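Local coordinates for protein acetyl-CoA acetyltransferase A (Ascaris suum, PDB 6BJA) that probably transfers acetyl groups between acetyl-CoA and acyl-CoA thioesters as a thiolase of lipid metabolism, and binds coenzyme A, at residues A128-V132 with Q143-L148; E56-N62 with S86-N92; R18-S23 with L219-E224; A166-V170 with S245-T249. All blocks are in the same frame, centred on the assembly; numbering follows the deposited sequence.

Contact 1 (A128-V132 with Q143-L148)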
loop_
_atom_site.group_PDB
_atom_site.type_symbol
_atom_site.label_atom_id
_atom_site.label_comp_id
_atom_site.label_asym_id
_atom_site.label_seq_id
_atom_site.Cartn_x
_atom_site.Cartn_y
_atom_site.Cartn_z
ATOM N N ALA A 128 11.017 -0.801 10.556
ATOM C CA ALA A 128 10.807 -1.882 9.596
ATOM C C ALA A 128 9.478 -1.658 8.877
ATOM O O ALA A 128 8.446 -1.442 9.524
ATOM C CB ALA A 128 10.815 -3.204 10.313
ATOM N N PRO A 129 9.473 -1.712 7.538
ATOM C CA PRO A 129 8.257 -1.358 6.809
ATOM C C PRO A 129 7.334 -2.526 6.531
ATOM O O PRO A 129 7.581 -3.634 6.993
ATOM C CB PRO A 129 8.809 -0.811 5.500
ATOM C CG PRO A 129 9.997 -1.724 5.240
ATOM C CD PRO A 129 10.614 -1.913 6.628
ATOM N N PHE A 130 6.286 -2.244 5.759
ATOM C CA PHE A 130 5.437 -3.265 5.188
ATOM C C PHE A 130 5.752 -3.366 3.711
ATOM O O PHE A 130 6.217 -2.398 3.119
ATOM C CB PHE A 130 3.956 -2.952 5.393
ATOM C CG PHE A 130 3.569 -2.818 6.834
ATOM C CD1 PHE A 130 3.202 -3.926 7.565
ATOM C CD2 PHE A 130 3.581 -1.592 7.442
ATOM C CE1 PHE A 130 2.860 -3.801 8.893
ATOM C CE2 PHE A 130 3.238 -1.469 8.769
ATOM C CZ PHE A 130 2.875 -2.579 9.480
ATOM N N TYR A 131 5.489 -4.534 3.132
ATOM C CA TYR A 131 5.801 -4.801 1.738
ATOM C C TYR A 131 4.550 -4.941 0.882
ATOM O O TYR A 131 3.632 -5.681 1.224
ATOM C CB TYR A 131 6.611 -6.102 1.615
ATOM C CG TYR A 131 7.864 -6.200 2.467
ATOM C CD1 TYR A 131 8.709 -5.112 2.620
ATOM C CD2 TYR A 131 8.225 -7.403 3.074
ATOM C CE1 TYR A 131 9.862 -5.210 3.353
ATOM C CE2 TYR A 131 9.374 -7.512 3.812
ATOM C CZ TYR A 131 10.195 -6.404 3.950
ATOM O OH TYR A 131 11.358 -6.490 4.675
ATOM N N VAL A 132 4.551 -4.229 -0.238
ATOM C CA VAL A 132 3.636 -4.459 -1.364
ATOM C C VAL A 132 4.386 -5.233 -2.435
ATOM O O VAL A 132 5.460 -4.814 -2.843
ATOM C CB VAL A 132 3.139 -3.134 -1.952
ATOM C CG1 VAL A 132 2.211 -3.358 -3.129
ATOM C CG2 VAL A 132 2.436 -2.304 -0.893
ATOM N N GLN A 143 -2.197 -9.266 0.654
ATOM C CA GLN A 143 -1.788 -8.946 2.013
ATOM C C GLN A 143 -0.565 -8.045 1.989
ATOM O O GLN A 143 0.368 -8.279 1.212
ATOM C CB GLN A 143 -1.476 -10.227 2.787
ATOM C CG GLN A 143 -1.462 -10.053 4.288
ATOM C CD GLN A 143 -2.859 -10.084 4.887
ATOM O OE1 GLN A 143 -3.705 -10.874 4.467
ATOM N NE2 GLN A 143 -3.103 -9.237 5.873
ATOM N N LEU A 144 -0.586 -6.984 2.796
ATOM C CA LEU A 144 0.612 -6.206 3.078
ATOM C C LEU A 144 1.424 -6.985 4.089
ATOM O O LEU A 144 0.941 -7.280 5.173
ATOM C CB LEU A 144 0.260 -4.830 3.639
ATOM C CG LEU A 144 0.664 -3.574 2.900
ATOM C CD1 LEU A 144 0.251 -3.680 1.465
ATOM C CD2 LEU A 144 -0.020 -2.400 3.571
ATOM N N VAL A 145 2.647 -7.329 3.723
ATOM C CA VAL A 145 3.490 -8.201 4.525
ATOM C C VAL A 145 4.283 -7.349 5.505
ATOM O O VAL A 145 4.839 -6.328 5.127
ATOM C CB VAL A 145 4.440 -8.995 3.635
ATOM C CG1 VAL A 145 5.415 -9.824 4.466
ATOM C CG2 VAL A 145 3.646 -9.874 2.682
ATOM N N ASP A 146 4.325 -7.790 6.761
ATOM C CA ASP A 146 5.082 -7.104 7.807
ATOM C C ASP A 146 6.529 -7.583 7.824
ATOM O O ASP A 146 6.791 -8.755 8.060
ATOM C CB ASP A 146 4.411 -7.361 9.152
ATOM C CG ASP A 146 4.934 -6.469 10.258
ATOM O OD1 ASP A 146 6.100 -6.043 10.179
ATOM O OD2 ASP A 146 4.158 -6.165 11.195
ATOM N N ALA A 147 7.467 -6.682 7.556
ATOM C CA ALA A 147 8.880 -7.028 7.555
ATOM C C ALA A 147 9.292 -7.707 8.860
ATOM O O ALA A 147 10.115 -8.610 8.851
ATOM C CB ALA A 147 9.740 -5.783 7.328
ATOM N N LEU A 148 8.735 -7.254 9.974
ATOM C CA LEU A 148 9.108 -7.818 11.274
ATOM C C LEU A 148 8.793 -9.292 11.355
ATOM O O LEU A 148 9.575 -10.079 11.880
ATOM C CB LEU A 148 8.394 -7.086 12.406
ATOM C CG LEU A 148 8.684 -5.617 12.623
ATOM C CD1 LEU A 148 7.678 -5.084 13.622
ATOM C CD2 LEU A 148 10.087 -5.439 13.140
#
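In the two-stranded antiparallel ribbon that forms the stem of the thiolase tetramerisation loop, Tyr131 pairs with Val145 and Phe130 with Asp146. Tyr131 and Val145 are the hydrogen-bonded pair: Tyr131 N gives to Val145 O at 2.8 Å, and Val145 N returns a bond to Tyr131 O. A third rung, from Ala147 N to Pro129 O at 3.1 Å, ties the first turn of helix 147-153 to the ribbon.

Tyr131 leans along its partner strand toward the helix. Its CG lies beside the backbone N (chi1 -53°), which carries the ring past Val145 CG1 to Ala147, where CZ comes 3.5 Å from the CB; its hydroxyl bonds to Asp151. Phe130 and Asp146 share the other face, with Phe130 CE1 3.5 Å from Asp146 OD2 and the ring and carboxylate planes 57° apart. That carboxylate is spoken for several times over. OD1 caps the helix by accepting from Leu148 N at 2.9 Å, met from above the carboxylate plane, and also bridges to Arg134 of the second subunit, while OD2 accepts from Gly140 N of the third. At the far end Val132 CG2 presses tightly on Leu144 CD1, 3.5 Å away. Strand 130-132 pairs again with a strand of the second subunit, its dimer mate, while Leu144 forms backbone bonds with the third, as expected of the loop through which tetrameric thiolases join their dimers.

Contact 2 (E56-N62 with S86-N92)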
loop_
_atom_site.group_PDB
_atom_site.type_symbol
_atom_site.label_atom_id
_atom_site.label_comp_id
_atom_site.label_asym_id
_atom_site.label_seq_id
_atom_site.Cartn_x
_atom_site.Cartn_y
_atom_site.Cartn_z
ATOM N N GLU A 56 40.189 0.108 9.721
ATOM C CA GLU A 56 40.433 -0.457 8.384
ATOM C C GLU A 56 39.201 -1.090 7.739
ATOM O O GLU A 56 39.107 -1.193 6.505
ATOM C CB GLU A 56 41.556 -1.498 8.445
ATOM C CG GLU A 56 42.900 -0.869 8.810
ATOM C CD GLU A 56 43.973 -1.857 9.249
ATOM O OE1 GLU A 56 43.705 -3.058 9.374
ATOM O OE2 GLU A 56 45.118 -1.415 9.477
ATOM N N GLU A 57 38.282 -1.548 8.582
ATOM C CA GLU A 57 37.024 -2.171 8.163
ATOM C C GLU A 57 35.910 -1.856 9.130
ATOM O O GLU A 57 36.154 -1.762 10.328
ATOM C CB GLU A 57 37.099 -3.698 8.115
ATOM C CG GLU A 57 37.894 -4.282 7.044
ATOM C CD GLU A 57 37.562 -5.766 6.826
ATOM O OE1 GLU A 57 36.430 -6.225 7.167
ATOM O OE2 GLU A 57 38.446 -6.467 6.307
ATOM N N THR A 58 34.692 -1.770 8.598
ATOM C CA THR A 58 33.473 -1.598 9.382
ATOM C C THR A 58 32.532 -2.732 9.052
ATOM O O THR A 58 32.144 -2.872 7.893
ATOM C CB THR A 58 32.834 -0.275 9.065
ATOM O OG1 THR A 58 33.793 0.761 9.342
ATOM C CG2 THR A 58 31.581 -0.038 9.899
ATOM N N ILE A 59 32.203 -3.553 10.047
ATOM C CA ILE A 59 31.408 -4.762 9.816
ATOM C C ILE A 59 30.160 -4.645 10.671
ATOM O O ILE A 59 30.267 -4.564 11.887
ATOM C CB ILE A 59 32.162 -6.054 10.197
ATOM C CG1 ILE A 59 33.545 -6.088 9.564
ATOM C CG2 ILE A 59 31.334 -7.290 9.814
ATOM C CD1 ILE A 59 34.457 -7.133 10.115
ATOM N N VAL A 60 28.991 -4.652 10.039
ATOM C CA VAL A 60 27.743 -4.344 10.727
ATOM C C VAL A 60 26.694 -5.419 10.597
ATOM O O VAL A 60 26.276 -5.761 9.491
ATOM C CB VAL A 60 27.107 -3.050 10.199
ATOM C CG1 VAL A 60 25.853 -2.718 11.022
ATOM C CG2 VAL A 60 28.098 -1.897 10.243
ATOM N N GLY A 61 26.228 -5.938 11.729
ATOM C CA GLY A 61 25.074 -6.811 11.736
ATOM C C GLY A 61 23.756 -6.063 11.708
ATOM O O GLY A 61 23.541 -5.094 12.453
ATOM N N ASN A 62 22.857 -6.514 10.839
ATOM C CA ASN A 62 21.542 -5.910 10.664
ATOM C C ASN A 62 20.647 -6.909 9.975
ATOM O O ASN A 62 21.065 -7.531 9.014
ATOM C CB ASN A 62 21.632 -4.620 9.833
ATOM C CG ASN A 62 20.277 -4.010 9.559
ATOM O OD1 ASN A 62 19.713 -4.150 8.461
ATOM N ND2 ASN A 62 19.744 -3.304 10.547
ATOM N N SER A 86 38.478 2.467 3.655
ATOM C CA SER A 86 38.170 1.352 4.528
ATOM C C SER A 86 36.995 0.561 3.985
ATOM O O SER A 86 36.092 1.117 3.366
ATOM C CB SER A 86 37.886 1.854 5.940
ATOM O OG SER A 86 39.051 2.478 6.443
ATOM N N GLN A 87 37.019 -0.745 4.224
ATOM C CA GLN A 87 36.027 -1.664 3.696
ATOM C C GLN A 87 34.834 -1.858 4.621
ATOM O O GLN A 87 35.005 -2.020 5.821
ATOM C CB GLN A 87 36.677 -3.001 3.445
ATOM C CG GLN A 87 37.407 -3.114 2.116
ATOM C CD GLN A 87 38.441 -2.030 1.882
ATOM O OE1 GLN A 87 39.544 -2.078 2.455
ATOM N NE2 GLN A 87 38.107 -1.045 1.021
ATOM N N CYS A 88 33.645 -1.881 4.034
ATOM C CA CYS A 88 32.383 -1.909 4.773
ATOM C C CYS A 88 31.437 -2.983 4.276
ATOM O O CYS A 88 31.183 -3.065 3.088
ATOM C CB CYS A 88 31.702 -0.569 4.647
ATOM S SG CYS A 88 32.793 0.804 5.135
ATOM N N VAL A 89 30.906 -3.805 5.187
ATOM C CA VAL A 89 29.991 -4.867 4.785
ATOM C C VAL A 89 28.897 -5.033 5.833
ATOM O O VAL A 89 29.145 -4.862 7.042
ATOM C CB VAL A 89 30.750 -6.183 4.564
ATOM C CG1 VAL A 89 31.370 -6.715 5.860
ATOM C CG2 VAL A 89 29.835 -7.245 3.954
ATOM N N THR A 90 27.688 -5.331 5.372
ATOM C CA THR A 90 26.540 -5.552 6.243
ATOM C C THR A 90 26.211 -7.025 6.192
ATOM O O THR A 90 26.194 -7.623 5.124
ATOM C CB THR A 90 25.319 -4.707 5.837
ATOM O OG1 THR A 90 25.714 -3.325 5.729
ATOM C CG2 THR A 90 24.232 -4.766 6.887
ATOM N N ILE A 91 26.008 -7.626 7.348
ATOM C CA ILE A 91 25.752 -9.052 7.331
ATOM C C ILE A 91 24.525 -9.434 8.147
ATOM O O ILE A 91 24.150 -8.770 9.131
ATOM C CB ILE A 91 26.977 -9.850 7.780
ATOM C CG1 ILE A 91 27.198 -9.726 9.263
ATOM C CG2 ILE A 91 28.255 -9.419 7.047
ATOM C CD1 ILE A 91 27.108 -11.051 9.827
ATOM N N ASN A 92 23.891 -10.522 7.702
ATOM C CA ASN A 92 22.635 -10.998 8.268
ATOM C C ASN A 92 22.787 -12.458 8.649
ATOM O O ASN A 92 22.920 -13.316 7.783
ATOM C CB ASN A 92 21.478 -10.826 7.271
ATOM C CG ASN A 92 20.136 -11.277 7.823
ATOM O OD1 ASN A 92 20.052 -11.843 8.900
ATOM N ND2 ASN A 92 19.072 -11.034 7.065
HETATM O O HOH W 1 34.248 -4.865 5.962
#
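Strands 57-61 and 87-92 run parallel, 5° apart in direction with axes 4.7 Å from each other at closest approach, and Glu57 stands beside Gln87, Thr58 beside Cys88 and so on to Gly61 beside Ile91. Six backbone bonds zip them together, from Gln87 N to Glu56 O at one end to Asn62 N to Ile91 O at the other; the shortest, Thr58 N to Gln87 O, measures 2.8 Å.

On one face Ile59 and Val89 lie side by side and point the same way, Ile59 CG2 4.0 Å from Val89 CG1. Glu57 crosses Gln87 at a slant on this face, its CG 4.0 Å from Gln87 CB, and its carboxylate is turned 64° from the amide plane. Arg114 ties the two ends together, bridging to Glu57 OE2 and bonding to Gln87 OE1. A water lies 2.8 Å from Glu57 OE1 and probably donates to it.

The strands belong to a beta-alpha-beta crossover through helix 72-79, part of the N-terminal thiolase half. That helix lies on the face of Thr58, Cys88, Val60 and Thr90, while helix 97-110 packs against Ile59 and Ile91 on the other.

Under helix 72-79, Cys88 SG sits 4.1 Å from Thr58 CB. Thr90 CG2, anti to the backbone N, is directed at the neighbouring strand, 3.5 Å from Val60 O and 3.9 Å from Asn62 CB. Thr90, Ile91 and Asn92 pair antiparallel with a strand of the second subunit, carrying the sheet across the dimer interface.

Contact 3 (R18-S23 with L219-E224)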
loop_
_atom_site.group_PDB
_atom_site.type_symbol
_atom_site.label_atom_id
_atom_site.label_comp_id
_atom_site.label_asym_id
_atom_site.label_seq_id
_atom_site.Cartn_x
_atom_site.Cartn_y
_atom_site.Cartn_z
ATOM N N ARG A 18 27.384 0.554 23.974
ATOM C CA ARG A 18 26.057 0.341 23.414
ATOM C C ARG A 18 25.137 1.518 23.691
ATOM O O ARG A 18 25.335 2.240 24.637
ATOM C CB ARG A 18 25.453 -0.932 24.001
ATOM C CG ARG A 18 25.113 -0.839 25.495
ATOM C CD ARG A 18 24.437 -2.098 25.953
ATOM N NE ARG A 18 23.921 -2.106 27.324
ATOM C CZ ARG A 18 22.710 -1.706 27.690
ATOM N NH1 ARG A 18 21.883 -1.150 26.828
ATOM N NH2 ARG A 18 22.313 -1.875 28.950
ATOM N N THR A 19 24.127 1.708 22.859
ATOM C CA THR A 19 23.043 2.605 23.191
ATOM C C THR A 19 22.197 1.978 24.280
ATOM O O THR A 19 22.212 0.756 24.473
ATOM C CB THR A 19 22.144 2.901 21.980
ATOM O OG1 THR A 19 21.451 1.694 21.617
ATOM C CG2 THR A 19 22.925 3.438 20.805
ATOM N N PRO A 20 21.428 2.799 25.003
ATOM C CA PRO A 20 20.286 2.233 25.703
ATOM C C PRO A 20 19.393 1.573 24.665
ATOM O O PRO A 20 19.401 1.960 23.481
ATOM C CB PRO A 20 19.590 3.436 26.325
ATOM C CG PRO A 20 20.581 4.580 26.172
ATOM C CD PRO A 20 21.341 4.252 24.933
ATOM N N ILE A 21 18.614 0.606 25.107
ATOM C CA ILE A 21 17.711 -0.117 24.220
ATOM C C ILE A 21 16.311 0.453 24.406
ATOM O O ILE A 21 15.807 0.493 25.528
ATOM C CB ILE A 21 17.739 -1.620 24.507
ATOM C CG1 ILE A 21 19.140 -2.190 24.243
ATOM C CG2 ILE A 21 16.700 -2.322 23.678
ATOM C CD1 ILE A 21 19.349 -3.578 24.798
ATOM N N ALA A 22 15.695 0.932 23.328
ATOM C CA ALA A 22 14.381 1.563 23.413
ATOM C C ALA A 22 13.279 0.598 22.989
ATOM O O ALA A 22 13.510 -0.364 22.236
ATOM C CB ALA A 22 14.328 2.838 22.567
ATOM N N SER A 23 12.084 0.836 23.518
ATOM C CA SER A 23 10.914 0.063 23.142
ATOM C C SER A 23 10.454 0.350 21.712
ATOM O O SER A 23 10.829 1.332 21.079
ATOM C CB SER A 23 9.770 0.339 24.105
ATOM O OG SER A 23 10.167 -0.035 25.410
ATOM N N LEU A 219 18.039 9.906 25.449
ATOM C CA LEU A 219 17.762 8.595 26.030
ATOM C C LEU A 219 19.017 8.132 26.748
ATOM O O LEU A 219 20.074 8.030 26.135
ATOM C CB LEU A 219 17.346 7.596 24.953
ATOM C CG LEU A 219 17.018 6.208 25.479
ATOM C CD1 LEU A 219 15.731 6.242 26.313
ATOM C CD2 LEU A 219 16.918 5.216 24.333
ATOM N N THR A 220 18.897 7.872 28.054
ATOM C CA THR A 220 20.045 7.502 28.875
ATOM C C THR A 220 19.932 6.143 29.567
ATOM O O THR A 220 20.909 5.672 30.140
ATOM C CB THR A 220 20.284 8.557 29.971
ATOM O OG1 THR A 220 19.154 8.593 30.844
ATOM C CG2 THR A 220 20.513 9.915 29.334
ATOM N N GLU A 221 18.746 5.530 29.510
ATOM C CA GLU A 221 18.453 4.270 30.214
ATOM C C GLU A 221 17.621 3.347 29.331
ATOM O O GLU A 221 16.775 3.808 28.587
ATOM C CB GLU A 221 17.678 4.512 31.518
ATOM C CG GLU A 221 18.362 5.374 32.524
ATOM C CD GLU A 221 17.590 5.413 33.838
ATOM O OE1 GLU A 221 16.435 4.923 33.881
ATOM O OE2 GLU A 221 18.157 5.926 34.822
ATOM N N ASP A 222 17.865 2.047 29.428
ATOM C CA ASP A 222 17.029 1.059 28.783
ATOM C C ASP A 222 15.568 1.271 29.167
ATOM O O ASP A 222 15.267 1.622 30.314
ATOM C CB ASP A 222 17.461 -0.359 29.176
ATOM C CG ASP A 222 18.886 -0.686 28.756
ATOM O OD1 ASP A 222 19.314 -0.299 27.635
ATOM O OD2 ASP A 222 19.586 -1.347 29.541
ATOM N N GLU A 223 14.659 1.051 28.227
ATOM C CA GLU A 223 13.236 1.286 28.462
ATOM C C GLU A 223 12.434 0.065 28.877
ATOM O O GLU A 223 11.500 0.183 29.649
ATOM C CB GLU A 223 12.589 1.889 27.204
ATOM C CG GLU A 223 13.127 3.240 26.841
ATOM C CD GLU A 223 12.293 3.993 25.803
ATOM O OE1 GLU A 223 11.664 3.344 24.936
ATOM O OE2 GLU A 223 12.262 5.250 25.864
ATOM N N GLU A 224 12.750 -1.108 28.332
ATOM C CA GLU A 224 11.839 -2.240 28.484
ATOM C C GLU A 224 11.691 -2.699 29.918
ATOM O O GLU A 224 10.607 -3.131 30.309
ATOM C CB GLU A 224 12.295 -3.419 27.623
ATOM C CG GLU A 224 11.550 -4.751 27.921
ATOM C CD GLU A 224 10.023 -4.706 27.742
ATOM O OE1 GLU A 224 9.526 -3.910 26.893
ATOM O OE2 GLU A 224 9.315 -5.514 28.428
HETATM O O HOH W 2 15.107 -1.734 26.917
#
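The charged link comes first: Arg18 grips Asp222 end-on, NH1 on OD1 and NH2 on OD2, both at 2.8 Å. Each oxygen offers its syn lone pair, and the guanidinium and carboxylate planes are only 11° apart, so the two groups are nearly coplanar in a bidentate salt bridge. Arg18 starts with CG between its backbone N and carbonyl carbon (chi1 68°), then runs extended to NE, which bridges to Glu203. Asp222 OD2 takes a further bond from Trp195 NE1.

Hydrogen bonds to the backbone continue from the same carboxylate. Asp222 OD1 uses its anti lone pair for Ile21 N at 2.8 Å, leaving it with two strong donors. Glu223 N then bonds almost straight to Ile21 O at 3.0 Å. Glu223 sends its extended chain across to the strand, where OE1 accepts from Ser23 N at 2.9 Å and from Ser26 OG, while OE2 has Thr27 OG1. A water adds one more stitch, donating to Ile21 O and accepting from Glu224 N.

These bonds fasten the end of strand 11-23, a central strand of the mixed sheet in this thiolase, to the long connection ahead of strand 257-267. Close by lies the coenzyme A pocket: Glu224 OE2 is hydrogen-bonded to Tyr188 OH, a residue that binds coenzyme A.

Apolar contacts gather round Pro20. Leu219 CD2 wedges between Pro20 CB at 3.8 Å and Ala22 CB at 3.9 Å, and Pro20 CG rests on Leu219 O, 3.5 Å away.

Contact 4 (A166-V170 with S245-T249)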
loop_
_atom_site.group_PDB
_atom_site.type_symbol
_atom_site.label_atom_id
_atom_site.label_comp_id
_atom_site.label_asym_id
_atom_site.label_seq_id
_atom_site.Cartn_x
_atom_site.Cartn_y
_atom_site.Cartn_z
ATOM N N ALA A 166 10.152 -22.589 19.852
ATOM C CA ALA A 166 10.772 -22.691 21.167
ATOM C C ALA A 166 9.934 -23.539 22.135
ATOM O O ALA A 166 10.469 -24.074 23.113
ATOM C CB ALA A 166 11.017 -21.303 21.725
ATOM N N GLU A 167 8.631 -23.627 21.890
ATOM C CA GLU A 167 7.772 -24.497 22.694
ATOM C C GLU A 167 8.228 -25.945 22.620
ATOM O O GLU A 167 8.036 -26.708 23.574
ATOM C CB GLU A 167 6.308 -24.409 22.264
ATOM C CG GLU A 167 5.586 -23.112 22.581
ATOM C CD GLU A 167 5.164 -22.970 24.047
ATOM O OE1 GLU A 167 5.573 -23.807 24.891
ATOM O OE2 GLU A 167 4.426 -22.009 24.325
ATOM N N LYS A 168 8.830 -26.357 21.506
ATOM C CA LYS A 168 9.353 -27.716 21.427
ATOM C C LYS A 168 10.441 -27.941 22.486
ATOM O O LYS A 168 10.487 -28.988 23.158
ATOM C CB LYS A 168 9.899 -28.022 20.016
ATOM C CG LYS A 168 10.544 -29.412 19.925
ATOM C CD LYS A 168 10.994 -29.753 18.535
ATOM C CE LYS A 168 11.551 -31.176 18.474
ATOM N NZ LYS A 168 12.727 -31.403 19.359
ATOM N N THR A 169 11.289 -26.940 22.677
ATOM C CA THR A 169 12.404 -27.041 23.606
ATOM C C THR A 169 11.841 -27.034 25.026
ATOM O O THR A 169 12.331 -27.749 25.896
ATOM C CB THR A 169 13.414 -25.905 23.373
ATOM O OG1 THR A 169 13.874 -25.997 22.006
ATOM C CG2 THR A 169 14.594 -26.009 24.350
ATOM N N VAL A 170 10.812 -26.229 25.244
ATOM C CA VAL A 170 10.111 -26.233 26.533
ATOM C C VAL A 170 9.689 -27.660 26.866
ATOM O O VAL A 170 9.977 -28.160 27.965
ATOM C CB VAL A 170 8.873 -25.304 26.522
ATOM C CG1 VAL A 170 8.034 -25.522 27.791
ATOM C CG2 VAL A 170 9.289 -23.834 26.434
ATOM N N SER A 245 -1.416 -26.452 25.817
ATOM C CA SER A 245 -0.117 -26.893 26.331
ATOM C C SER A 245 0.932 -25.792 26.231
ATOM O O SER A 245 2.100 -26.012 26.557
ATOM C CB SER A 245 0.381 -28.109 25.576
ATOM O OG SER A 245 0.727 -27.754 24.250
ATOM N N GLY A 246 0.510 -24.616 25.789
ATOM C CA GLY A 246 1.424 -23.504 25.605
ATOM C C GLY A 246 1.969 -22.938 26.898
ATOM O O GLY A 246 1.344 -23.072 27.955
ATOM N N THR A 247 3.142 -22.310 26.815
ATOM C CA THR A 247 3.811 -21.753 27.996
ATOM C C THR A 247 4.435 -20.382 27.742
ATOM O O THR A 247 4.629 -19.589 28.663
ATOM C CB THR A 247 4.928 -22.678 28.490
ATOM O OG1 THR A 247 5.937 -22.793 27.474
ATOM C CG2 THR A 247 4.398 -24.047 28.817
ATOM N N ILE A 248 4.758 -20.100 26.484
ATOM C CA ILE A 248 5.430 -18.853 26.162
ATOM C C ILE A 248 4.413 -17.732 25.927
ATOM O O ILE A 248 3.448 -17.888 25.163
ATOM C CB ILE A 248 6.352 -19.032 24.929
ATOM C CG1 ILE A 248 7.411 -20.105 25.219
ATOM C CG2 ILE A 248 7.022 -17.708 24.556
ATOM C CD1 ILE A 248 8.338 -20.424 24.044
ATOM N N THR A 249 4.652 -16.604 26.587
ATOM C CA THR A 249 3.754 -15.458 26.569
ATOM C C THR A 249 4.515 -14.202 26.208
ATOM O O THR A 249 5.743 -14.210 26.159
ATOM C CB THR A 249 3.112 -15.207 27.931
ATOM O OG1 THR A 249 4.103 -14.695 28.820
ATOM C CG2 THR A 249 2.533 -16.485 28.498
HETATM O O HOH W 3 2.977 -19.992 23.431
#
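Glu167 reaches out from helix 162-172 and its carboxylate gathers the donors of Thr247 and Ile248. OE2 takes two backbone N-H groups, Thr247 N at 2.8 Å in a nearly straight bond (178°) and Ile248 N at 2.9 Å. The first comes from the syn side, close to the carboxylate plane, and the second from above it. A water donates to the same OE2 at 2.6 Å and also to Ile248 O, so this oxygen accepts three bonds. OE1 accepts from the hydroxyl of Thr247, with OG1 2.8 Å away. A bend at chi2 (-77°) swings the glutamate end across to the loop. With so many donors around it, the buried carboxylate is probably held in its charged form.

Apolar groups flank the polar cluster: Ile248 CD1 lies 3.7 Å from Ala166 CB, and the methyl carbon Val170 CG1 packs against the hydroxyl oxygen Thr247 OG1 at 3.5 Å. On the loop side, Asn252 ND2 satisfies Thr247 O. Leu180 of helix 177-197 touches Val170, Thr247 and Ile248, and Val328 of helix 327-337 packs on Ala166 and Val170, so the contact lies where these two helices meet helix 162-172 and the loop leading to strand 257-267.

Overall arrangement
All four contacts fall within the N-terminal thiolase domain, yet none touches another. Contacts 2 and 3 reach the same mixed sheet, their centres 23 Å apart, and contacts 1 and 2 both meet the second subunit. Contact 3 closes a long loop of chain that holds contacts 1 and 2, while its segments alternate with those of contact 4. Three of them come near a bound coenzyme A: the side chains of Glu224, Leu148 and Ile248 lie about 4, 6 and 7 Å from it. The side chain of Ile21 in contact 3 is about 7 Å from that of His355, a predicted catalytic residue, and the side chain of Ala166 in contact 4 about 8 Å from that of Cys383, another.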